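Local coordinates for kallistatin (Homo sapiens, PDB 6F4V), which inhibits tissue kallikrein as a serpin, forming an equimolar, stable complex with the enzyme and being cleaved at its reactive site, at residues A[120-125]-A[137-142]; A[124-127]-A[131-134]. All blocks are in the same frame, centred on the assembly; numbering follows the deposited sequence.

Contact 1: A[120-125]-A[137-142]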
loop_
_atom_site.group_PDB
_atom_site.type_symbol
_atom_site.label_atom_id
_atom_site.label_comp_id
_atom_site.label_asym_id
_atom_site.label_seq_id
_atom_site.Cartn_x
_atom_site.Cartn_y
_atom_site.Cartn_z
ATOM N N LYS A 120 -3.580 18.742 -4.977
ATOM C CA LYS A 120 -4.642 19.575 -5.524
ATOM C C LYS A 120 -5.436 20.148 -4.361
ATOM O O LYS A 120 -5.769 19.419 -3.440
ATOM C CB LYS A 120 -5.579 18.741 -6.389
ATOM C CG LYS A 120 -5.001 18.264 -7.712
ATOM C CD LYS A 120 -6.078 17.481 -8.470
ATOM C CE LYS A 120 -5.848 17.419 -9.978
ATOM N NZ LYS A 120 -4.960 16.283 -10.348
ATOM N N LEU A 121 -5.772 21.437 -4.409
ATOM C CA LEU A 121 -6.567 22.047 -3.350
ATOM C C LEU A 121 -8.029 22.163 -3.772
ATOM O O LEU A 121 -8.324 22.644 -4.863
ATOM C CB LEU A 121 -6.031 23.428 -3.001
ATOM C CG LEU A 121 -4.540 23.525 -2.688
ATOM C CD1 LEU A 121 -4.214 24.952 -2.261
ATOM C CD2 LEU A 121 -4.100 22.511 -1.642
ATOM N N PHE A 122 -8.923 21.702 -2.919
ATOM C CA PHE A 122 -10.344 21.863 -3.113
ATOM C C PHE A 122 -10.907 22.575 -1.904
ATOM O O PHE A 122 -10.424 22.385 -0.775
ATOM C CB PHE A 122 -11.023 20.513 -3.256
ATOM C CG PHE A 122 -10.563 19.727 -4.434
ATOM C CD1 PHE A 122 -11.079 19.987 -5.707
ATOM C CD2 PHE A 122 -9.614 18.720 -4.286
ATOM C CE1 PHE A 122 -10.648 19.245 -6.814
ATOM C CE2 PHE A 122 -9.181 17.983 -5.377
ATOM C CZ PHE A 122 -9.695 18.246 -6.645
ATOM N N HIS A 123 -11.928 23.392 -2.128
ATOM C CA HIS A 123 -12.626 24.022 -1.024
ATOM C C HIS A 123 -13.986 23.337 -0.840
ATOM O O HIS A 123 -14.595 22.889 -1.809
ATOM C CB HIS A 123 -12.679 25.535 -1.249
ATOM C CG HIS A 123 -11.333 26.182 -1.152
ATOM N ND1 HIS A 123 -10.837 26.690 0.032
ATOM C CD2 HIS A 123 -10.349 26.339 -2.071
ATOM C CE1 HIS A 123 -9.622 27.175 -0.174
ATOM N NE2 HIS A 123 -9.301 26.965 -1.439
ATOM N N THR A 124 -14.395 23.154 0.413
ATOM C CA THR A 124 -15.672 22.516 0.717
ATOM C C THR A 124 -16.265 23.062 2.013
ATOM O O THR A 124 -15.560 23.631 2.857
ATOM C CB THR A 124 -15.545 20.969 0.783
ATOM O OG1 THR A 124 -16.845 20.364 0.942
ATOM C CG2 THR A 124 -14.633 20.537 1.928
ATOM N N ASN A 125 -17.572 22.882 2.150
ATOM C CA ASN A 125 -18.299 23.306 3.342
ATOM C C ASN A 125 -18.479 22.102 4.249
ATOM O O ASN A 125 -19.329 21.248 3.997
ATOM C CB ASN A 125 -19.655 23.909 2.940
ATOM C CG ASN A 125 -20.503 24.291 4.126
ATOM O OD1 ASN A 125 -20.011 24.442 5.246
ATOM N ND2 ASN A 125 -21.804 24.468 3.883
ATOM N N ASN A 137 -15.199 11.358 -1.656
ATOM C CA ASN A 137 -15.270 9.982 -2.101
ATOM C C ASN A 137 -15.375 9.809 -3.604
ATOM O O ASN A 137 -14.757 8.877 -4.156
ATOM C CB ASN A 137 -16.356 9.205 -1.366
ATOM C CG ASN A 137 -15.978 8.926 0.084
ATOM O OD1 ASN A 137 -14.812 9.076 0.476
ATOM N ND2 ASN A 137 -16.950 8.533 0.886
ATOM N N ASP A 138 -16.110 10.702 -4.270
ATOM C CA ASP A 138 -16.176 10.695 -5.732
ATOM C C ASP A 138 -14.818 10.986 -6.347
ATOM O O ASP A 138 -14.478 10.390 -7.344
ATOM C CB ASP A 138 -17.169 11.744 -6.275
ATOM C CG ASP A 138 -18.637 11.377 -6.047
ATOM O OD1 ASP A 138 -18.986 10.212 -5.744
ATOM O OD2 ASP A 138 -19.461 12.306 -6.181
ATOM N N HIS A 139 -14.071 11.938 -5.792
ATOM C CA HIS A 139 -12.717 12.257 -6.278
ATOM C C HIS A 139 -11.800 11.034 -6.194
ATOM O O HIS A 139 -11.166 10.647 -7.183
ATOM C CB HIS A 139 -12.118 13.429 -5.498
ATOM C CG HIS A 139 -10.707 13.766 -5.886
ATOM N ND1 HIS A 139 -10.381 14.285 -7.119
ATOM C CD2 HIS A 139 -9.542 13.682 -5.197
ATOM C CE1 HIS A 139 -9.075 14.479 -7.188
ATOM N NE2 HIS A 139 -8.542 14.132 -6.031
ATOM N N VAL A 140 -11.785 10.384 -5.036
ATOM C CA VAL A 140 -10.969 9.185 -4.862
ATOM C C VAL A 140 -11.408 8.051 -5.812
ATOM O O VAL A 140 -10.566 7.369 -6.434
ATOM C CB VAL A 140 -10.955 8.739 -3.375
ATOM C CG1 VAL A 140 -10.271 7.382 -3.222
ATOM C CG2 VAL A 140 -10.275 9.805 -2.510
ATOM N N LYS A 141 -12.718 7.844 -5.909
ATOM C CA LYS A 141 -13.275 6.819 -6.799
ATOM C C LYS A 141 -12.859 7.060 -8.250
ATOM O O LYS A 141 -12.433 6.129 -8.940
ATOM C CB LYS A 141 -14.804 6.801 -6.683
ATOM C CG LYS A 141 -15.513 5.677 -7.409
ATOM C CD LYS A 141 -17.019 5.925 -7.399
ATOM C CE LYS A 141 -17.807 4.655 -7.671
ATOM N NZ LYS A 141 -17.310 3.898 -8.862
ATOM N N LYS A 142 -12.961 8.315 -8.693
ATOM C CA LYS A 142 -12.593 8.661 -10.058
ATOM C C LYS A 142 -11.095 8.397 -10.294
ATOM O O LYS A 142 -10.703 7.767 -11.272
ATOM C CB LYS A 142 -12.927 10.120 -10.319
ATOM C CG LYS A 142 -12.505 10.650 -11.669
ATOM C CD LYS A 142 -13.132 12.017 -11.900
ATOM C CE LYS A 142 -12.494 12.717 -13.085
ATOM N NZ LYS A 142 -12.524 11.861 -14.300
#
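A T-shaped aromatic pair, Phe122 against His139, makes this a strand-to-helix packing contact at the surface of the serpin fold, where helix 129-143, the helix F of serpins, lies across the large central sheet A. Strand 120-124 is the outermost strand on its side of that sheet. Phe122 and His139 are also the pair whose backbones come nearest, yet their CA atoms stay 10.4 Å apart, so the gap is bridged by side chains, and only 92 Å² is buried.

The phenyl ring presents its CE2-CZ edge to one face of the imidazole. The ring centroids are 5.0 Å apart and the planes meet at 62°, a tilted version of the T shape. Both edge carbons converge on CE1 of His139: Phe122 CZ lies 3.9 Å from it, and Phe122 CE2 stands equally far above the imidazole plane, displaced toward the rim. The histidine reaches out from its helix because its CG is trans to the backbone nitrogen (chi1 177°), which swings the ring toward the strand.

Lys120, two residues before Phe122, joins the pair with its aliphatic part, its CD coming within 4.4 Å of His139 CE1. The side chains of Phe122 and His139 both also touch Ala96 of the neighbouring strand 89-100, and Phe122 stacks in addition with Phe98.

The interaction is thus dispersive and weakly electrostatic: polarised C-H groups of the phenyl edge meet the pi face of the imidazole. Lys120 NZ remains 6.0 Å from His139 NE2, too far for a direct bond, but its charge would probably make protonation of the histidine somewhat less favourable, and a neutral imidazole would suit the approaching phenyl edge.

Contact 2: A[124-127]-A[131-134]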
loop_
_atom_site.group_PDB
_atom_site.type_symbol
_atom_site.label_atom_id
_atom_site.label_comp_id
_atom_site.label_asym_id
_atom_site.label_seq_id
_atom_site.Cartn_x
_atom_site.Cartn_y
_atom_site.Cartn_z
ATOM N N THR A 124 -14.395 23.154 0.413
ATOM C CA THR A 124 -15.672 22.516 0.717
ATOM C C THR A 124 -16.265 23.062 2.013
ATOM O O THR A 124 -15.560 23.631 2.857
ATOM C CB THR A 124 -15.545 20.969 0.783
ATOM O OG1 THR A 124 -16.845 20.364 0.942
ATOM C CG2 THR A 124 -14.633 20.537 1.928
ATOM N N ASN A 125 -17.572 22.882 2.150
ATOM C CA ASN A 125 -18.299 23.306 3.342
ATOM C C ASN A 125 -18.479 22.102 4.249
ATOM O O ASN A 125 -19.329 21.248 3.997
ATOM C CB ASN A 125 -19.655 23.909 2.940
ATOM C CG ASN A 125 -20.503 24.291 4.126
ATOM O OD1 ASN A 125 -20.011 24.442 5.246
ATOM N ND2 ASN A 125 -21.804 24.468 3.883
ATOM N N PHE A 126 -17.688 22.036 5.320
ATOM C CA PHE A 126 -17.765 20.895 6.251
ATOM C C PHE A 126 -19.036 20.844 7.123
ATOM O O PHE A 126 -19.285 19.831 7.784
ATOM C CB PHE A 126 -16.482 20.792 7.092
ATOM C CG PHE A 126 -15.282 20.254 6.313
ATOM C CD1 PHE A 126 -15.173 18.901 6.024
ATOM C CD2 PHE A 126 -14.267 21.103 5.876
ATOM C CE1 PHE A 126 -14.077 18.411 5.312
ATOM C CE2 PHE A 126 -13.168 20.615 5.172
ATOM C CZ PHE A 126 -13.086 19.264 4.885
ATOM N N TYR A 127 -19.831 21.925 7.138
ATOM C CA TYR A 127 -21.194 21.869 7.721
ATOM C C TYR A 127 -22.086 20.930 6.914
ATOM O O TYR A 127 -22.944 20.252 7.470
ATOM C CB TYR A 127 -21.857 23.259 7.800
ATOM C CG TYR A 127 -21.101 24.297 8.612
ATOM C CD1 TYR A 127 -20.636 24.013 9.909
ATOM C CD2 TYR A 127 -20.867 25.587 8.091
ATOM C CE1 TYR A 127 -19.943 24.973 10.650
ATOM C CE2 TYR A 127 -20.180 26.550 8.827
ATOM C CZ TYR A 127 -19.722 26.239 10.103
ATOM O OH TYR A 127 -19.039 27.197 10.820
ATOM N N GLY A 131 -22.639 16.246 1.586
ATOM C CA GLY A 131 -22.038 16.759 0.361
ATOM C C GLY A 131 -20.512 16.647 0.326
ATOM O O GLY A 131 -19.926 16.411 -0.732
ATOM N N THR A 132 -19.875 16.836 1.473
ATOM C CA THR A 132 -18.412 16.826 1.545
ATOM C C THR A 132 -17.891 15.387 1.438
ATOM O O THR A 132 -16.945 15.139 0.718
ATOM C CB THR A 132 -17.905 17.521 2.834
ATOM O OG1 THR A 132 -18.236 18.915 2.786
ATOM C CG2 THR A 132 -16.366 17.406 2.976
ATOM N N ILE A 133 -18.526 14.457 2.145
ATOM C CA ILE A 133 -18.245 13.032 2.007
ATOM C C ILE A 133 -18.360 12.591 0.547
ATOM O O ILE A 133 -17.473 11.891 0.040
ATOM C CB ILE A 133 -19.124 12.163 2.937
ATOM C CG1 ILE A 133 -18.561 12.213 4.366
ATOM C CG2 ILE A 133 -19.160 10.699 2.486
ATOM C CD1 ILE A 133 -19.409 11.511 5.412
ATOM N N GLN A 134 -19.445 12.990 -0.120
ATOM C CA GLN A 134 -19.633 12.638 -1.534
ATOM C C GLN A 134 -18.530 13.255 -2.412
ATOM O O GLN A 134 -17.987 12.567 -3.288
ATOM C CB GLN A 134 -21.029 13.068 -2.031
ATOM C CG GLN A 134 -21.467 12.417 -3.344
ATOM C CD GLN A 134 -22.583 13.179 -4.053
ATOM O OE1 GLN A 134 -22.637 14.408 -4.019
ATOM N NE2 GLN A 134 -23.470 12.444 -4.717
#
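Two threonine hydroxyls meet directly here: Thr124 OG1 donates to Thr132 OG1 over 2.7 Å in a buried setting. The pair spans the short connection between the serpin edge strand 120-124 and helix 129-143, whose turn also includes an Asx turn, with Asn125 OD1 accepting from Tyr127 N. That amide sits well above the carbonyl plane, 62° out of it.

Thr132 OG1 is a point of convergence. Besides Thr124, it bonds to the carbonyl of Asp128, four residues earlier in the chain, and makes a weak hydrogen bond with Asn125 O at 2.8 Å. With its hydroxyl opposite its own backbone nitrogen (chi1 -174°), Thr124 brings OG1 within reach of Thr132 OG1. A valine in place of Thr124 would probably leave the buried Thr132 oxygen without its donor and weaken the tie between strand end and helix.

Beside the hydroxyls the contact is apolar. The Phe126 side chain, although its first bond leads away from the helix, curls back beside Leu155, Val159 and Val162. The Thr124 methyl lies over one face of this ring, while Thr132 CG2 closes to 3.4 Å from Phe126 CE1.

Contacts 1 and 2, their centres about 9 Å apart, share helix 129-143, which contact 1 joins to the edge strand 120-124 and contact 2 to the end of that strand and the loop after it. Along the chain the strand comes first, then the turn at 124-127, the first part of the helix at 131-134, and finally 137-142. The pair exemplifies how a helix can be joined to its sheet both at the connecting turn and farther along. The polar tie is buried, the aromatic one superficial. In the same sheet, strand 328-340 lies between 159-172 and 312-324, consistent with an inserted reactive-centre loop, so helix F probably sits on an expanded sheet.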